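Local coordinates for protein endoglucanase (Humicola insolens, PDB 1DYS) that hydrolyses internal beta-1,4-glucosidic linkages in cellulose as a family 6 endoglucanase, helping to recycle plant biomass, at residues L11-R25 with A37-Y51. Sequence-based numbering, arbitrary orientation.
Sequences LLVNSDYSSKLDQTR and AAKVKYVQEKVGTFY
Leu21 and Val43 meet at the middle of the helix pair, CD1 of Leu21 lying 3.6 Å from CG1 of Val43, while CD1 also sits over one face of the Tyr17 ring. One turn further along helix 15-25, Val40 puts CG1 against Leu21 CB and Leu21 O, and CG2 against the methyl of Thr24, whose hydroxyl bonds Asp332. Toward the loops, Thr49 lies across Tyr17, OG1 3.5 Å from CE2. Asn14 stacks its amide on the Tyr51 ring, planes 10° apart. With CG anti to the backbone N (chi1 174°), Asn14 can work both ways: ND2 donates to Phe50 O at 2.9 Å, and OD1 caps the helix by accepting a nearly straight bond from Tyr17 N. Tyr51 OH, also bonded to Asn68, reaches Val13 O weakly. Gly48 is pressed so close to the strand end, CA 3.3 Å from Leu11 O, that a side chain would collide there. At the outer edge Gln44 fits among Ser18, Leu21, Asp22 and Arg25; its extended chain brings NE2 to Ser18 O (3.0 Å) and, in an almost straight bond, to the anti lone pair of Asp22 OD1 (2.9 Å). OE1 lies near the plane of the Arg25 guanidinium, touching CD. A leucine in place of Gln44 would probably leave Ser18 O and Asp22 OD1 without their shared donor. The axes of helix segments 15-25 and 37-46 run antiparallel (177°) and approach to 8.9 Å, and the pair leads between strands 10-11 and 51-53, which both pair parallel with strand 79-85: a helical hairpin flanking the parallel sheet of the distorted family 6 barrel.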
ATOM      1  N   LEU A  11      -4.379 -22.266  17.613  1.00 19.06           N
ATOM      2  CA  LEU A  11      -3.858 -21.280  16.642  1.00 19.38           C
ATOM      3  C   LEU A  11      -3.306 -20.091  17.408  1.00 14.73           C
ATOM      4  O   LEU A  11      -3.873 -19.503  18.319  1.00 15.07           O
ATOM      5  CB  LEU A  11      -4.997 -20.838  15.713  1.00 16.36           C
ATOM      6  CG  LEU A  11      -4.556 -19.867  14.607  1.00 17.32           C
ATOM      7  CD1 LEU A  11      -3.450 -20.388  13.693  1.00 18.77           C
ATOM      8  CD2 LEU A  11      -5.798 -19.432  13.818  1.00 16.40           C
ATOM      9  N   LEU A  12      -2.050 -19.703  17.089  1.00 16.75           N
ATOM     10  CA  LEU A  12      -1.365 -18.674  17.844  1.00 13.59           C
ATOM     11  C   LEU A  12      -1.966 -17.274  17.724  1.00 18.27           C
ATOM     12  O   LEU A  12      -2.336 -16.877  16.620  1.00 16.05           O
ATOM     13  CB  LEU A  12       0.128 -18.662  17.467  1.00 14.84           C
ATOM     14  CG  LEU A  12       1.028 -17.688  18.240  1.00 19.82           C
ATOM     15  CD1 LEU A  12       1.368 -18.181  19.636  1.00 16.23           C
ATOM     16  CD2 LEU A  12       2.303 -17.426  17.449  1.00 21.50           C
ATOM     17  N   VAL A  13      -2.027 -16.572  18.856  1.00 18.01           N
ATOM     18  CA  VAL A  13      -2.521 -15.182  18.774  1.00 15.29           C
ATOM     19  C   VAL A  13      -1.562 -14.358  17.917  1.00 17.10           C
ATOM     20  O   VAL A  13      -0.342 -14.540  17.938  1.00 20.59           O
ATOM     21  CB  VAL A  13      -2.638 -14.578  20.184  1.00 16.36           C
ATOM     22  CG1 VAL A  13      -2.563 -13.062  20.183  1.00 25.91           C
ATOM     23  CG2 VAL A  13      -3.912 -15.055  20.910  1.00 20.83           C
ATOM     24  N   ASN A  14      -2.094 -13.417  17.145  1.00 15.04           N
ATOM     25  CA  ASN A  14      -1.296 -12.480  16.354  1.00 17.17           C
ATOM     26  C   ASN A  14      -1.092 -11.275  17.276  1.00 19.93           C
ATOM     27  O   ASN A  14      -2.025 -10.537  17.608  1.00 15.61           O
ATOM     28  CB  ASN A  14      -2.013 -12.148  15.057  1.00 14.05           C
ATOM     29  CG  ASN A  14      -1.348 -11.080  14.210  1.00 15.07           C
ATOM     30  OD1 ASN A  14      -0.640 -10.264  14.748  1.00 18.33           O
ATOM     31  ND2 ASN A  14      -1.620 -11.123  12.888  1.00 19.81           N
ATOM     32  N   SER A  15       0.137 -11.021  17.736  1.00 16.93           N
ATOM     33  CA  SER A  15       0.406  -9.946  18.669  1.00 19.54           C
ATOM     34  C   SER A  15       0.196  -8.560  18.079  1.00 19.95           C
ATOM     35  O   SER A  15      -0.212  -7.660  18.829  1.00 19.84           O
ATOM     36  CB  SER A  15       1.816 -10.072  19.252  1.00 23.25           C
ATOM     37  OG  SER A  15       2.736 -10.183  18.179  1.00 23.52           O
ATOM     38  N   ASP A  16       0.449  -8.398  16.778  1.00 20.02           N
ATOM     39  CA  ASP A  16       0.233  -7.053  16.219  1.00 18.50           C
ATOM     40  C   ASP A  16      -1.255  -6.717  16.226  1.00 19.89           C
ATOM     41  O   ASP A  16      -1.697  -5.617  16.609  1.00 20.29           O
ATOM     42  CB  ASP A  16       0.816  -6.998  14.818  1.00 21.86           C
ATOM     43  CG  ASP A  16       0.642  -5.591  14.237  1.00 36.14           C
ATOM     44  OD1 ASP A  16       0.848  -4.561  14.932  1.00 38.17           O
ATOM     45  OD2 ASP A  16       0.240  -5.564  13.061  1.00 36.83           O
ATOM     46  N   TYR A  17      -2.052  -7.692  15.746  1.00 18.14           N
ATOM     47  CA  TYR A  17      -3.493  -7.516  15.758  1.00 16.72           C
ATOM     48  C   TYR A  17      -4.029  -7.292  17.151  1.00 15.19           C
ATOM     49  O   TYR A  17      -4.879  -6.447  17.462  1.00 16.05           O
ATOM     50  CB  TYR A  17      -4.130  -8.765  15.147  1.00 17.07           C
ATOM     51  CG  TYR A  17      -5.622  -8.823  15.025  1.00 13.43           C
ATOM     52  CD1 TYR A  17      -6.399  -7.741  14.633  1.00 13.11           C
ATOM     53  CD2 TYR A  17      -6.277 -10.026  15.312  1.00 16.87           C
ATOM     54  CE1 TYR A  17      -7.775  -7.876  14.511  1.00 13.74           C
ATOM     55  CE2 TYR A  17      -7.654 -10.163  15.199  1.00 16.10           C
ATOM     56  CZ  TYR A  17      -8.379  -9.075  14.799  1.00 13.11           C
ATOM     57  OH  TYR A  17      -9.746  -9.158  14.655  1.00 14.15           O
ATOM     58  N   SER A  18      -3.624  -8.110  18.123  1.00 15.39           N
ATOM     59  CA  SER A  18      -4.028  -7.912  19.516  1.00 18.04           C
ATOM     60  C   SER A  18      -3.690  -6.527  20.047  1.00 17.83           C
ATOM     61  O   SER A  18      -4.496  -5.909  20.750  1.00 19.59           O
ATOM     62  CB  SER A  18      -3.344  -9.018  20.342  1.00 21.27           C
ATOM     63  OG  SER A  18      -4.178 -10.162  20.405  0.50 27.39           O
ATOM     64  N   SER A  19      -2.544  -5.970  19.654  1.00 17.26           N
ATOM     65  CA  SER A  19      -2.201  -4.611  20.069  1.00 17.67           C
ATOM     66  C   SER A  19      -3.161  -3.572  19.500  1.00 17.75           C
ATOM     67  O   SER A  19      -3.633  -2.665  20.197  1.00 18.25           O
ATOM     68  CB  SER A  19      -0.745  -4.291  19.683  1.00 20.98           C
ATOM     69  OG  SER A  19       0.134  -5.128  20.397  0.60 16.86           O
ATOM     70  N   LYS A  20      -3.491  -3.740  18.212  1.00 17.13           N
ATOM     71  CA  LYS A  20      -4.394  -2.810  17.553  1.00 13.44           C
ATOM     72  C   LYS A  20      -5.792  -2.838  18.167  1.00 17.29           C
ATOM     73  O   LYS A  20      -6.447  -1.802  18.307  1.00 16.89           O
ATOM     74  CB  LYS A  20      -4.479  -3.139  16.060  1.00 17.94           C
ATOM     75  CG  LYS A  20      -3.107  -3.007  15.377  1.00 24.75           C
ATOM     76  CD  LYS A  20      -3.351  -3.244  13.901  1.00 22.80           C
ATOM     77  CE  LYS A  20      -2.169  -3.699  13.116  1.00 28.68           C
ATOM     78  NZ  LYS A  20      -2.479  -3.742  11.660  1.00 22.43           N
ATOM     79  N   LEU A  21      -6.241  -3.990  18.617  1.00 17.11           N
ATOM     80  CA  LEU A  21      -7.531  -4.159  19.264  1.00 13.52           C
ATOM     81  C   LEU A  21      -7.629  -3.430  20.599  1.00 17.88           C
ATOM     82  O   LEU A  21      -8.749  -3.217  21.066  1.00 16.70           O
ATOM     83  CB  LEU A  21      -7.822  -5.649  19.521  1.00 15.72           C
ATOM     84  CG  LEU A  21      -8.319  -6.327  18.252  1.00 17.14           C
ATOM     85  CD1 LEU A  21      -8.298  -7.857  18.391  1.00 19.64           C
ATOM     86  CD2 LEU A  21      -9.723  -5.879  17.847  1.00 16.96           C
ATOM     87  N   ASP A  22      -6.475  -3.137  21.194  1.00 18.31           N
ATOM     88  CA  ASP A  22      -6.546  -2.346  22.440  1.00 17.60           C
ATOM     89  C   ASP A  22      -7.319  -1.058  22.218  1.00 20.83           C
ATOM     90  O   ASP A  22      -8.114  -0.633  23.071  1.00 20.39           O
ATOM     91  CB  ASP A  22      -5.164  -2.060  23.019  1.00 17.76           C
ATOM     92  CG  ASP A  22      -5.197  -2.188  24.531  1.00 28.60           C
ATOM     93  OD1 ASP A  22      -5.570  -3.292  24.979  1.00 23.59           O
ATOM     94  OD2 ASP A  22      -4.867  -1.195  25.232  1.00 24.61           O
ATOM     95  N   GLN A  23      -7.175  -0.421  21.042  1.00 18.04           N
ATOM     96  CA  GLN A  23      -7.951   0.780  20.750  1.00 19.08           C
ATOM     97  C   GLN A  23      -9.437   0.481  20.854  1.00 21.56           C
ATOM     98  O   GLN A  23     -10.217   1.273  21.399  1.00 22.98           O
ATOM     99  CB  GLN A  23      -7.640   1.288  19.332  1.00 19.16           C
ATOM    100  CG  GLN A  23      -8.456   2.521  18.966  1.00 25.29           C
ATOM    101  CD  GLN A  23      -7.980   3.189  17.691  1.00 30.48           C
ATOM    102  OE1 GLN A  23      -8.539   4.222  17.300  1.00 28.64           O
ATOM    103  NE2 GLN A  23      -6.973   2.652  17.026  1.00 17.97           N
ATOM    104  N   THR A  24      -9.850  -0.701  20.350  1.00 17.27           N
ATOM    105  CA  THR A  24     -11.267  -1.060  20.382  1.00 17.10           C
ATOM    106  C   THR A  24     -11.746  -1.263  21.804  1.00 20.53           C
ATOM    107  O   THR A  24     -12.826  -0.835  22.194  1.00 20.84           O
ATOM    108  CB  THR A  24     -11.543  -2.336  19.534  1.00 12.75           C
ATOM    109  OG1 THR A  24     -10.779  -2.217  18.316  1.00 18.44           O
ATOM    110  CG2 THR A  24     -13.002  -2.467  19.168  1.00 16.82           C
ATOM    111  N   ARG A  25     -10.970  -2.002  22.575  1.00 21.00           N
ATOM    112  CA  ARG A  25     -11.250  -2.231  23.979  1.00 17.91           C
ATOM    113  C   ARG A  25     -11.307  -0.891  24.702  1.00 19.93           C
ATOM    114  O   ARG A  25     -12.307  -0.735  25.401  1.00 24.01           O
ATOM    115  CB  ARG A  25     -10.152  -3.062  24.646  1.00 21.80           C
ATOM    116  CG  ARG A  25     -10.705  -3.838  25.845  1.00 27.75           C
ATOM    117  CD  ARG A  25      -9.467  -4.535  26.500  1.00 31.43           C
ATOM    118  NE  ARG A  25      -8.732  -3.381  27.035  1.00 36.58           N
ATOM    119  CZ  ARG A  25      -9.138  -2.874  28.209  1.00 38.46           C
ATOM    120  NH1 ARG A  25     -10.103  -3.381  28.966  1.00 41.76           N
ATOM    121  NH2 ARG A  25      -8.494  -1.791  28.564  1.00 22.34           N
ATOM    122  N   ALA A  37     -16.150  -4.554  25.894  1.00 19.31           N
ATOM    123  CA  ALA A  37     -14.725  -4.408  26.175  1.00 16.22           C
ATOM    124  C   ALA A  37     -14.137  -5.783  26.512  1.00 22.25           C
ATOM    125  O   ALA A  37     -13.045  -6.138  26.083  1.00 20.26           O
ATOM    126  CB  ALA A  37     -14.505  -3.463  27.358  1.00 22.22           C
ATOM    127  N   ALA A  38     -14.913  -6.573  27.242  1.00 19.54           N
ATOM    128  CA  ALA A  38     -14.521  -7.916  27.655  1.00 16.76           C
ATOM    129  C   ALA A  38     -14.447  -8.846  26.440  1.00 21.41           C
ATOM    130  O   ALA A  38     -13.567  -9.706  26.386  1.00 20.71           O
ATOM    131  CB  ALA A  38     -15.548  -8.451  28.649  1.00 18.76           C
ATOM    132  N   LYS A  39     -15.378  -8.649  25.511  1.00 18.20           N
ATOM    133  CA  LYS A  39     -15.329  -9.442  24.262  1.00 16.71           C
ATOM    134  C   LYS A  39     -14.050  -9.082  23.494  1.00 18.03           C
ATOM    135  O   LYS A  39     -13.457 -10.032  22.933  1.00 16.49           O
ATOM    136  CB  LYS A  39     -16.595  -9.072  23.482  1.00 15.79           C
ATOM    137  CG  LYS A  39     -17.802  -9.848  23.945  1.00 15.84           C
ATOM    138  CD  LYS A  39     -19.146  -9.263  23.591  1.00 24.79           C
ATOM    139  CE  LYS A  39     -19.587  -9.558  22.175  1.00 23.47           C
ATOM    140  NZ  LYS A  39     -20.873  -8.830  21.867  1.00 25.57           N
ATOM    141  N   VAL A  40     -13.672  -7.816  23.413  1.00 18.40           N
ATOM    142  CA  VAL A  40     -12.405  -7.465  22.763  1.00 16.71           C
ATOM    143  C   VAL A  40     -11.235  -8.157  23.455  1.00 18.50           C
ATOM    144  O   VAL A  40     -10.357  -8.762  22.818  1.00 17.77           O
ATOM    145  CB  VAL A  40     -12.192  -5.937  22.671  1.00 13.77           C
ATOM    146  CG1 VAL A  40     -10.840  -5.667  22.001  1.00 18.12           C
ATOM    147  CG2 VAL A  40     -13.307  -5.270  21.857  1.00 17.94           C
ATOM    148  N   LYS A  41     -11.176  -8.092  24.810  1.00 18.92           N
ATOM    149  CA  LYS A  41     -10.066  -8.759  25.517  1.00 22.78           C
ATOM    150  C   LYS A  41     -10.036 -10.262  25.269  1.00 21.74           C
ATOM    151  O   LYS A  41      -8.967 -10.871  25.194  1.00 18.77           O
ATOM    152  CB  LYS A  41     -10.123  -8.432  27.021  1.00 23.98           C
ATOM    153  CG  LYS A  41      -8.771  -8.641  27.708  1.00 21.98           C
ATOM    154  CD  LYS A  41      -8.629  -7.675  28.885  1.00 32.46           C
ATOM    155  CE  LYS A  41      -8.314  -8.410  30.170  1.00 40.42           C
ATOM    156  NZ  LYS A  41      -6.910  -8.884  30.259  1.00 45.05           N
ATOM    157  N   TYR A  42     -11.169 -10.898  25.066  1.00 17.12           N
ATOM    158  CA  TYR A  42     -11.301 -12.316  24.749  1.00 17.44           C
ATOM    159  C   TYR A  42     -10.571 -12.537  23.414  1.00 17.60           C
ATOM    160  O   TYR A  42      -9.674 -13.363  23.376  1.00 18.30           O
ATOM    161  CB  TYR A  42     -12.733 -12.825  24.635  1.00 18.45           C
ATOM    162  CG  TYR A  42     -12.931 -14.281  24.273  1.00 19.03           C
ATOM    163  CD1 TYR A  42     -12.818 -14.747  22.985  1.00 17.73           C
ATOM    164  CD2 TYR A  42     -13.247 -15.216  25.260  1.00 21.04           C
ATOM    165  CE1 TYR A  42     -12.998 -16.078  22.649  1.00 18.75           C
ATOM    166  CE2 TYR A  42     -13.446 -16.555  24.937  1.00 28.47           C
ATOM    167  CZ  TYR A  42     -13.320 -16.982  23.637  1.00 28.03           C
ATOM    168  OH  TYR A  42     -13.511 -18.314  23.337  1.00 25.85           O
ATOM    169  N   VAL A  43     -10.938 -11.712  22.431  1.00 16.45           N
ATOM    170  CA  VAL A  43     -10.215 -11.853  21.150  1.00 13.47           C
ATOM    171  C   VAL A  43      -8.737 -11.594  21.332  1.00 18.93           C
ATOM    172  O   VAL A  43      -7.891 -12.258  20.705  1.00 17.25           O
ATOM    173  CB  VAL A  43     -10.823 -10.914  20.083  1.00 17.47           C
ATOM    174  CG1 VAL A  43     -10.075 -10.978  18.746  1.00 15.90           C
ATOM    175  CG2 VAL A  43     -12.291 -11.254  19.907  1.00 14.49           C
ATOM    176  N   GLN A  44      -8.333 -10.585  22.128  1.00 14.80           N
ATOM    177  CA  GLN A  44      -6.931 -10.250  22.286  1.00 16.17           C
ATOM    178  C   GLN A  44      -6.036 -11.360  22.841  1.00 15.63           C
ATOM    179  O   GLN A  44      -4.874 -11.481  22.441  1.00 16.96           O
ATOM    180  CB  GLN A  44      -6.744  -9.036  23.242  1.00 16.42           C
ATOM    181  CG  GLN A  44      -7.139  -7.719  22.585  1.00 19.44           C
ATOM    182  CD  GLN A  44      -6.964  -6.569  23.568  1.00 23.66           C
ATOM    183  OE1 GLN A  44      -7.665  -6.524  24.572  1.00 20.63           O
ATOM    184  NE2 GLN A  44      -6.042  -5.644  23.302  1.00 21.61           N
ATOM    185  N   GLU A  45      -6.588 -12.140  23.757  1.00 17.72           N
ATOM    186  CA  GLU A  45      -5.799 -13.158  24.432  1.00 20.01           C
ATOM    187  C   GLU A  45      -6.084 -14.565  23.991  1.00 18.93           C
ATOM    188  O   GLU A  45      -5.202 -15.418  24.179  1.00 23.99           O
ATOM    189  CB  GLU A  45      -6.116 -13.079  25.928  1.00 18.32           C
ATOM    190  CG  GLU A  45      -5.990 -11.696  26.517  1.00 23.77           C
ATOM    191  CD  GLU A  45      -5.676 -11.712  27.994  1.00 33.30           C
ATOM    192  OE1 GLU A  45      -6.154 -12.626  28.696  1.00 45.19           O
ATOM    193  OE2 GLU A  45      -4.962 -10.805  28.469  1.00 35.39           O
ATOM    194  N   LYS A  46      -7.280 -14.853  23.511  1.00 18.31           N
ATOM    195  CA  LYS A  46      -7.625 -16.234  23.235  1.00 18.40           C
ATOM    196  C   LYS A  46      -7.956 -16.597  21.815  1.00 23.82           C
ATOM    197  O   LYS A  46      -8.341 -17.762  21.601  1.00 24.60           O
ATOM    198  CB  LYS A  46      -8.835 -16.631  24.120  1.00 18.01           C
ATOM    199  CG  LYS A  46      -8.474 -16.663  25.598  1.00 23.69           C
ATOM    200  CD  LYS A  46      -9.564 -16.003  26.433  1.00 30.76           C
ATOM    201  CE  LYS A  46      -9.266 -16.157  27.914  1.00 45.46           C
ATOM    202  NZ  LYS A  46      -8.221 -15.226  28.445  1.00 43.16           N
ATOM    203  N   VAL A  47      -7.903 -15.652  20.862  1.00 17.29           N
ATOM    204  CA  VAL A  47      -8.347 -16.058  19.517  1.00 15.28           C
ATOM    205  C   VAL A  47      -7.179 -15.950  18.533  1.00 13.52           C
ATOM    206  O   VAL A  47      -6.680 -14.835  18.430  1.00 16.31           O
ATOM    207  CB  VAL A  47      -9.500 -15.154  19.071  1.00 14.62           C
ATOM    208  CG1 VAL A  47      -9.912 -15.369  17.632  1.00 13.84           C
ATOM    209  CG2 VAL A  47     -10.770 -15.415  19.925  1.00 17.49           C
ATOM    210  N   GLY A  48      -6.739 -17.096  17.997  1.00 15.51           N
ATOM    211  CA  GLY A  48      -5.562 -16.998  17.106  1.00 16.24           C
ATOM    212  C   GLY A  48      -5.936 -16.353  15.774  1.00 15.45           C
ATOM    213  O   GLY A  48      -7.054 -16.513  15.321  1.00 15.17           O
ATOM    214  N   THR A  49      -4.967 -15.635  15.195  1.00 16.03           N
ATOM    215  CA  THR A  49      -5.183 -15.030  13.880  1.00 16.13           C
ATOM    216  C   THR A  49      -3.889 -15.233  13.084  1.00 17.15           C
ATOM    217  O   THR A  49      -2.822 -15.211  13.705  1.00 15.90           O
ATOM    218  CB  THR A  49      -5.537 -13.557  14.028  1.00 16.91           C
ATOM    219  OG1 THR A  49      -6.794 -13.483  14.739  1.00 14.21           O
ATOM    220  CG2 THR A  49      -5.895 -12.958  12.664  1.00 16.21           C
ATOM    221  N   PHE A  50      -3.979 -15.483  11.772  1.00 16.48           N
ATOM    222  CA  PHE A  50      -2.725 -15.557  11.031  1.00 13.84           C
ATOM    223  C   PHE A  50      -2.005 -14.214  10.942  1.00 14.81           C
ATOM    224  O   PHE A  50      -2.579 -13.129  11.082  1.00 15.09           O
ATOM    225  CB  PHE A  50      -3.097 -15.921   9.569  1.00 13.55           C
ATOM    226  CG  PHE A  50      -3.315 -17.383   9.356  1.00 13.29           C
ATOM    227  CD1 PHE A  50      -4.190 -18.104  10.139  1.00 16.48           C
ATOM    228  CD2 PHE A  50      -2.610 -18.049   8.364  1.00 15.87           C
ATOM    229  CE1 PHE A  50      -4.365 -19.450   9.938  1.00 15.15           C
ATOM    230  CE2 PHE A  50      -2.755 -19.417   8.164  1.00 16.11           C
ATOM    231  CZ  PHE A  50      -3.659 -20.139   8.955  1.00 15.82           C
ATOM    232  N   TYR A  51      -0.693 -14.339  10.719  1.00 11.65           N
ATOM    233  CA  TYR A  51       0.193 -13.191  10.436  1.00 12.70           C
ATOM    234  C   TYR A  51       0.361 -13.056   8.928  1.00 11.84           C
ATOM    235  O   TYR A  51       0.747 -14.036   8.253  1.00 15.79           O
ATOM    236  CB  TYR A  51       1.570 -13.523  11.039  1.00 13.11           C
ATOM    237  CG  TYR A  51       1.682 -13.486  12.554  1.00 13.50           C
ATOM    238  CD1 TYR A  51       1.180 -14.569  13.277  1.00 13.00           C
ATOM    239  CD2 TYR A  51       2.294 -12.470  13.250  1.00 15.21           C
ATOM    240  CE1 TYR A  51       1.255 -14.633  14.649  1.00 15.73           C
ATOM    241  CE2 TYR A  51       2.387 -12.517  14.638  1.00 16.71           C
ATOM    242  CZ  TYR A  51       1.855 -13.593  15.325  1.00 19.01           C
ATOM    243  OH  TYR A  51       1.949 -13.609  16.700  1.00 16.58           O
TER
HETATM  244  O   HOH W   1      -5.049 -13.110  17.251  1.00 16.04           O
HETATM  245  O   HOH W   2      -5.942 -11.168  18.873  1.00 20.44           O